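Local coordinates for protein Lmaj004091aaa (Leishmania major, PDB 1XTP) that probably transfers methyl groups from S-adenosyl-L-methionine to the alpha-amino group of proteins that begin with an X-Pro-Lys motif, at residues Met71-Phe85 / Gln238-Ala252. Residues are numbered along the deposited sequence; the frame is centred on the assembly and turned at random.
Sequences MDHVHDVDIEGSRNF and QEEWPTDLFPLKMYA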
loop_
_atom_site.group_PDB
_atom_site.type_symbol
_atom_site.label_atom_id
_atom_site.label_comp_id
_atom_site.label_asym_id
_atom_site.label_seq_id
_atom_site.Cartn_x
_atom_site.Cartn_y
_atom_site.Cartn_z
HETATM N N MSE A 71 10.283 -0.313 13.841
HETATM C CA MSE A 71 11.149 0.762 13.319
HETATM C C MSE A 71 10.537 2.122 13.631
HETATM O O MSE A 71 10.455 2.971 12.758
HETATM C CB MSE A 71 11.304 0.654 11.796
HETATM C CG MSE A 71 11.541 -0.733 11.247
HETATM SE SE MSE A 71 13.399 -1.055 10.849
HETATM C CE MSE A 71 14.122 -0.777 12.604
ATOM N N ASP A 72 10.144 2.320 14.887
ATOM C CA ASP A 72 9.384 3.494 15.341
ATOM C C ASP A 72 9.975 4.838 14.895
ATOM O O ASP A 72 9.244 5.797 14.638
ATOM C CB ASP A 72 9.319 3.516 16.882
ATOM C CG ASP A 72 8.805 2.223 17.480
ATOM O OD1 ASP A 72 8.963 1.145 16.860
ATOM O OD2 ASP A 72 8.247 2.284 18.593
ATOM N N HIS A 73 11.298 4.902 14.840
ATOM C CA HIS A 73 12.017 6.157 14.654
ATOM C C HIS A 73 12.004 6.667 13.234
ATOM O O HIS A 73 12.468 7.763 12.985
ATOM C CB HIS A 73 13.454 6.009 15.141
ATOM C CG HIS A 73 13.548 5.748 16.610
ATOM N ND1 HIS A 73 12.963 6.575 17.547
ATOM C CD2 HIS A 73 14.124 4.739 17.308
ATOM C CE1 HIS A 73 13.186 6.095 18.758
ATOM N NE2 HIS A 73 13.890 4.982 18.641
ATOM N N VAL A 74 11.462 5.892 12.300
ATOM C CA VAL A 74 11.306 6.378 10.922
ATOM C C VAL A 74 10.029 7.181 10.709
ATOM O O VAL A 74 9.804 7.724 9.615
ATOM C CB VAL A 74 11.309 5.235 9.889
ATOM C CG1 VAL A 74 12.630 4.488 9.929
ATOM C CG2 VAL A 74 10.097 4.294 10.077
ATOM N N HIS A 75 9.194 7.241 11.742
ATOM C CA HIS A 75 7.880 7.857 11.645
ATOM C C HIS A 75 7.940 9.313 11.190
ATOM O O HIS A 75 7.323 9.692 10.181
ATOM C CB HIS A 75 7.161 7.753 12.992
ATOM C CG HIS A 75 5.867 8.492 13.026
ATOM N ND1 HIS A 75 4.736 8.036 12.387
ATOM C CD2 HIS A 75 5.537 9.686 13.572
ATOM C CE1 HIS A 75 3.755 8.901 12.567
ATOM N NE2 HIS A 75 4.216 9.913 13.279
ATOM N N ASP A 76 8.706 10.118 11.911
ATOM C CA ASP A 76 8.739 11.568 11.666
ATOM C C ASP A 76 9.174 11.919 10.247
ATOM O O ASP A 76 8.534 12.730 9.584
ATOM C CB ASP A 76 9.653 12.280 12.680
ATOM C CG ASP A 76 9.090 12.275 14.097
ATOM O OD1 ASP A 76 7.846 12.296 14.260
ATOM O OD2 ASP A 76 9.902 12.260 15.050
ATOM N N VAL A 77 10.251 11.298 9.791
ATOM C CA VAL A 77 10.728 11.498 8.424
ATOM C C VAL A 77 9.704 11.014 7.387
ATOM O O VAL A 77 9.458 11.700 6.392
ATOM C CB VAL A 77 12.132 10.858 8.195
ATOM C CG1 VAL A 77 12.090 9.356 8.383
ATOM C CG2 VAL A 77 12.658 11.175 6.795
ATOM N N ASP A 78 9.074 9.864 7.635
ATOM C CA ASP A 78 8.056 9.371 6.748
ATOM C C ASP A 78 6.909 10.358 6.584
ATOM O O ASP A 78 6.482 10.621 5.472
ATOM C CB ASP A 78 7.499 8.026 7.251
ATOM C CG ASP A 78 6.267 7.593 6.490
ATOM O OD1 ASP A 78 6.389 7.363 5.267
ATOM O OD2 ASP A 78 5.175 7.519 7.108
ATOM N N ILE A 79 6.391 10.874 7.688
ATOM C CA ILE A 79 5.247 11.775 7.653
ATOM C C ILE A 79 5.603 13.121 6.968
ATOM O O ILE A 79 4.809 13.673 6.194
ATOM C CB ILE A 79 4.701 12.000 9.099
ATOM C CG1 ILE A 79 4.063 10.706 9.636
ATOM C CG2 ILE A 79 3.682 13.137 9.143
ATOM C CD1 ILE A 79 2.836 10.191 8.834
ATOM N N GLU A 80 6.799 13.633 7.230
ATOM C CA GLU A 80 7.232 14.885 6.605
ATOM C C GLU A 80 7.427 14.735 5.081
ATOM O O GLU A 80 6.998 15.592 4.300
ATOM C CB GLU A 80 8.499 15.398 7.290
ATOM C CG GLU A 80 9.020 16.733 6.764
ATOM C CD GLU A 80 8.092 17.927 7.049
ATOM O OE1 GLU A 80 7.012 17.755 7.662
ATOM O OE2 GLU A 80 8.469 19.061 6.669
ATOM N N GLY A 81 8.043 13.633 4.659
ATOM C CA GLY A 81 8.152 13.305 3.223
ATOM C C GLY A 81 6.815 13.226 2.481
ATOM O O GLY A 81 6.688 13.731 1.366
ATOM N N SER A 82 5.827 12.581 3.101
ATOM C CA SER A 82 4.493 12.478 2.531
ATOM C C SER A 82 3.816 13.850 2.440
ATOM O O SER A 82 3.182 14.196 1.433
ATOM C CB SER A 82 3.632 11.557 3.390
ATOM O OG SER A 82 4.101 10.237 3.326
ATOM N N ARG A 83 3.935 14.620 3.513
ATOM C CA ARG A 83 3.331 15.949 3.560
ATOM C C ARG A 83 3.890 16.877 2.463
ATOM O O ARG A 83 3.122 17.549 1.745
ATOM C CB ARG A 83 3.526 16.566 4.935
ATOM C CG ARG A 83 2.778 17.870 5.079
ATOM C CD ARG A 83 3.134 18.603 6.364
ATOM N NE ARG A 83 4.494 19.140 6.383
ATOM C CZ ARG A 83 4.940 20.148 5.623
ATOM N NH1 ARG A 83 4.154 20.746 4.724
ATOM N NH2 ARG A 83 6.200 20.553 5.755
ATOM N N ASN A 84 5.217 16.897 2.330
ATOM C CA ASN A 84 5.888 17.667 1.269
ATOM C C ASN A 84 5.532 17.163 -0.141
ATOM O O ASN A 84 5.301 17.949 -1.050
ATOM C CB ASN A 84 7.409 17.667 1.481
ATOM C CG ASN A 84 7.835 18.474 2.711
ATOM O OD1 ASN A 84 7.111 19.347 3.174
ATOM N ND2 ASN A 84 9.018 18.180 3.238
ATOM N N PHE A 85 5.443 15.849 -0.301
ATOM C CA PHE A 85 5.052 15.265 -1.577
ATOM C C PHE A 85 3.620 15.648 -1.944
ATOM O O PHE A 85 3.379 16.135 -3.044
ATOM C CB PHE A 85 5.196 13.738 -1.546
ATOM C CG PHE A 85 4.904 13.066 -2.872
ATOM C CD1 PHE A 85 5.878 12.970 -3.848
ATOM C CD2 PHE A 85 3.658 12.509 -3.126
ATOM C CE1 PHE A 85 5.612 12.336 -5.053
ATOM C CE2 PHE A 85 3.395 11.879 -4.328
ATOM C CZ PHE A 85 4.376 11.795 -5.292
ATOM N N GLN A 238 11.575 8.691 -0.941
ATOM C CA GLN A 238 11.671 9.315 0.369
ATOM C C GLN A 238 13.114 9.712 0.683
ATOM O O GLN A 238 13.980 8.848 0.811
ATOM C CB GLN A 238 11.158 8.348 1.447
ATOM C CG GLN A 238 11.376 8.814 2.924
ATOM C CD GLN A 238 10.634 10.094 3.242
ATOM O OE1 GLN A 238 9.439 10.185 3.017
ATOM N NE2 GLN A 238 11.351 11.107 3.724
ATOM N N GLU A 239 13.380 11.008 0.828
ATOM C CA GLU A 239 14.718 11.447 1.249
ATOM C C GLU A 239 14.994 11.176 2.726
ATOM O O GLU A 239 14.077 10.964 3.512
ATOM C CB GLU A 239 14.960 12.927 0.930
ATOM C CG GLU A 239 14.107 13.902 1.696
ATOM C CD GLU A 239 14.469 15.363 1.399
ATOM O OE1 GLU A 239 14.935 15.686 0.278
ATOM O OE2 GLU A 239 14.294 16.192 2.312
ATOM N N GLU A 240 16.273 11.166 3.084
ATOM C CA GLU A 240 16.696 10.957 4.463
ATOM C C GLU A 240 16.213 9.608 5.029
ATOM O O GLU A 240 15.948 9.477 6.231
ATOM C CB GLU A 240 16.202 12.118 5.329
ATOM C CG GLU A 240 17.046 12.346 6.567
ATOM C CD GLU A 240 16.527 13.484 7.422
ATOM O OE1 GLU A 240 15.974 14.452 6.868
ATOM O OE2 GLU A 240 16.668 13.405 8.654
ATOM N N TRP A 241 16.101 8.614 4.152
ATOM C CA TRP A 241 15.635 7.289 4.536
ATOM C C TRP A 241 16.864 6.459 4.933
ATOM O O TRP A 241 17.879 6.526 4.242
ATOM C CB TRP A 241 14.881 6.640 3.377
ATOM C CG TRP A 241 14.043 5.481 3.790
ATOM C CD1 TRP A 241 14.136 4.209 3.335
ATOM C CD2 TRP A 241 12.966 5.492 4.738
ATOM N NE1 TRP A 241 13.198 3.414 3.946
ATOM C CE2 TRP A 241 12.469 4.176 4.817
ATOM C CE3 TRP A 241 12.386 6.485 5.547
ATOM C CZ2 TRP A 241 11.407 3.821 5.666
ATOM C CZ3 TRP A 241 11.340 6.134 6.381
ATOM C CH2 TRP A 241 10.866 4.810 6.441
ATOM N N PRO A 242 16.793 5.722 6.070
ATOM C CA PRO A 242 17.924 4.900 6.489
ATOM C C PRO A 242 18.386 3.967 5.385
ATOM O O PRO A 242 17.590 3.324 4.716
ATOM C CB PRO A 242 17.387 4.107 7.686
ATOM C CG PRO A 242 16.264 4.916 8.205
ATOM C CD PRO A 242 15.670 5.629 7.025
ATOM N N THR A 243 19.695 3.900 5.236
ATOM C CA THR A 243 20.340 3.343 4.066
ATOM C C THR A 243 20.237 1.820 4.031
ATOM O O THR A 243 20.258 1.206 2.973
ATOM C CB THR A 243 21.795 3.825 4.040
ATOM O OG1 THR A 243 22.296 3.733 2.713
ATOM C CG2 THR A 243 22.667 3.022 4.987
ATOM N N ASP A 244 20.091 1.237 5.208
ATOM C CA ASP A 244 19.952 -0.201 5.385
ATOM C C ASP A 244 18.561 -0.733 5.079
ATOM O O ASP A 244 18.384 -1.944 4.971
ATOM C CB ASP A 244 20.322 -0.587 6.832
ATOM C CG ASP A 244 19.505 0.179 7.880
ATOM O OD1 ASP A 244 18.969 1.260 7.559
ATOM O OD2 ASP A 244 19.412 -0.292 9.031
ATOM N N LEU A 245 17.566 0.140 4.972
ATOM C CA LEU A 245 16.211 -0.308 4.663
ATOM C C LEU A 245 15.973 -0.318 3.162
ATOM O O LEU A 245 16.707 0.312 2.410
ATOM C CB LEU A 245 15.191 0.607 5.331
ATOM C CG LEU A 245 15.368 0.806 6.841
ATOM C CD1 LEU A 245 14.410 1.860 7.325
ATOM C CD2 LEU A 245 15.146 -0.506 7.590
ATOM N N PHE A 246 14.945 -1.028 2.720
ATOM C CA PHE A 246 14.489 -0.888 1.329
ATOM C C PHE A 246 14.181 0.577 1.053
ATOM O O PHE A 246 13.577 1.243 1.888
ATOM C CB PHE A 246 13.197 -1.650 1.086
ATOM C CG PHE A 246 13.378 -3.101 0.808
ATOM C CD1 PHE A 246 13.657 -3.535 -0.474
ATOM C CD2 PHE A 246 13.215 -4.049 1.821
ATOM C CE1 PHE A 246 13.797 -4.881 -0.742
ATOM C CE2 PHE A 246 13.351 -5.404 1.559
ATOM C CZ PHE A 246 13.640 -5.820 0.268
ATOM N N PRO A 247 14.588 1.086 -0.112
ATOM C CA PRO A 247 14.116 2.408 -0.491
ATOM C C PRO A 247 12.581 2.506 -0.428
ATOM O O PRO A 247 11.862 1.531 -0.691
ATOM C CB PRO A 247 14.613 2.555 -1.933
ATOM C CG PRO A 247 15.829 1.685 -1.977
ATOM C CD PRO A 247 15.514 0.520 -1.109
ATOM N N LEU A 248 12.098 3.690 -0.087
ATOM C CA LEU A 248 10.677 3.933 0.025
ATOM C C LEU A 248 10.261 4.931 -1.050
ATOM O O LEU A 248 10.662 6.097 -1.008
ATOM C CB LEU A 248 10.411 4.467 1.426
ATOM C CG LEU A 248 8.987 4.720 1.888
ATOM C CD1 LEU A 248 8.203 3.442 1.877
ATOM C CD2 LEU A 248 9.059 5.309 3.292
ATOM N N LYS A 249 9.467 4.476 -2.014
ATOM C CA LYS A 249 9.029 5.339 -3.107
ATOM C C LYS A 249 7.554 5.782 -2.989
ATOM O O LYS A 249 6.658 5.011 -2.648
ATOM C CB LYS A 249 9.267 4.662 -4.469
ATOM C CG LYS A 249 9.569 5.658 -5.576
ATOM C CD LYS A 249 9.934 5.018 -6.912
ATOM C CE LYS A 249 9.962 6.055 -8.040
ATOM N NZ LYS A 249 9.775 5.449 -9.400
HETATM N N MSE A 250 7.326 7.041 -3.294
HETATM C CA MSE A 250 5.985 7.594 -3.394
HETATM C C MSE A 250 5.604 7.802 -4.850
HETATM O O MSE A 250 6.411 8.274 -5.642
HETATM C CB MSE A 250 5.952 8.942 -2.695
HETATM C CG MSE A 250 6.099 8.842 -1.207
HETATM SE SE MSE A 250 6.498 10.560 -0.401
HETATM C CE MSE A 250 8.453 10.561 -0.679
ATOM N N TYR A 251 4.361 7.457 -5.176
ATOM C CA TYR A 251 3.761 7.715 -6.464
ATOM C C TYR A 251 2.440 8.456 -6.288
ATOM O O TYR A 251 1.624 8.077 -5.449
ATOM C CB TYR A 251 3.428 6.411 -7.179
ATOM C CG TYR A 251 4.563 5.441 -7.368
ATOM C CD1 TYR A 251 4.818 4.459 -6.416
ATOM C CD2 TYR A 251 5.342 5.457 -8.528
ATOM C CE1 TYR A 251 5.835 3.549 -6.583
ATOM C CE2 TYR A 251 6.369 4.527 -8.714
ATOM C CZ TYR A 251 6.599 3.580 -7.735
ATOM O OH TYR A 251 7.600 2.660 -7.877
ATOM N N ALA A 252 2.231 9.501 -7.083
ATOM C CA ALA A 252 0.915 10.139 -7.197
ATOM C C ALA A 252 0.293 9.671 -8.500
ATOM O O ALA A 252 0.864 9.901 -9.557
ATOM C CB ALA A 252 1.035 11.610 -7.198
#
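Phe85 and Met250 join helix 75-87 to strand 248-253, which lies antiparallel between strands 191-198 and 232-237 in the seven-stranded Rossmann-like sheet of a class I methyltransferase. Met250, a selenomethionine here, lays its CB 4.0 Å from the centroid of the Phe85 ring, a CH-pi contact over the face, while its SE sits obliquely to that ring in a Met-aromatic contact and lies 3.6 Å from Phe85 CB. Phe85 reaches the strand because its ring swings away from the backbone N (chi1 -176°), and the small Ala252 leaves room for the ring edge. Gly81 likewise suits its place: without a side chain, it lets Gln238 OE1 come within 3.4 Å of its CA. Midway, Trp241 brings the far rim of its six-membered ring to the helix, Val74 CB meeting CH2 obliquely at 3.5 Å and Val77 CG1 lying at the ring edge. Asp78, beside Leu248, is buried but bridged to Lys196 and Arg106, close to the bound S-adenosyl-L-homoselenocysteine. Solvent borders the exposed Glu240, whose CB and O touch Val77 CG2, and the loose end, where Met71 SE meets Leu245 CD2 at 3.7 Å. The Gln238 amide is held at both ends, OE1 by Lys196, NE2 donating to a lone pair of Glu239 O at 2.7 Å.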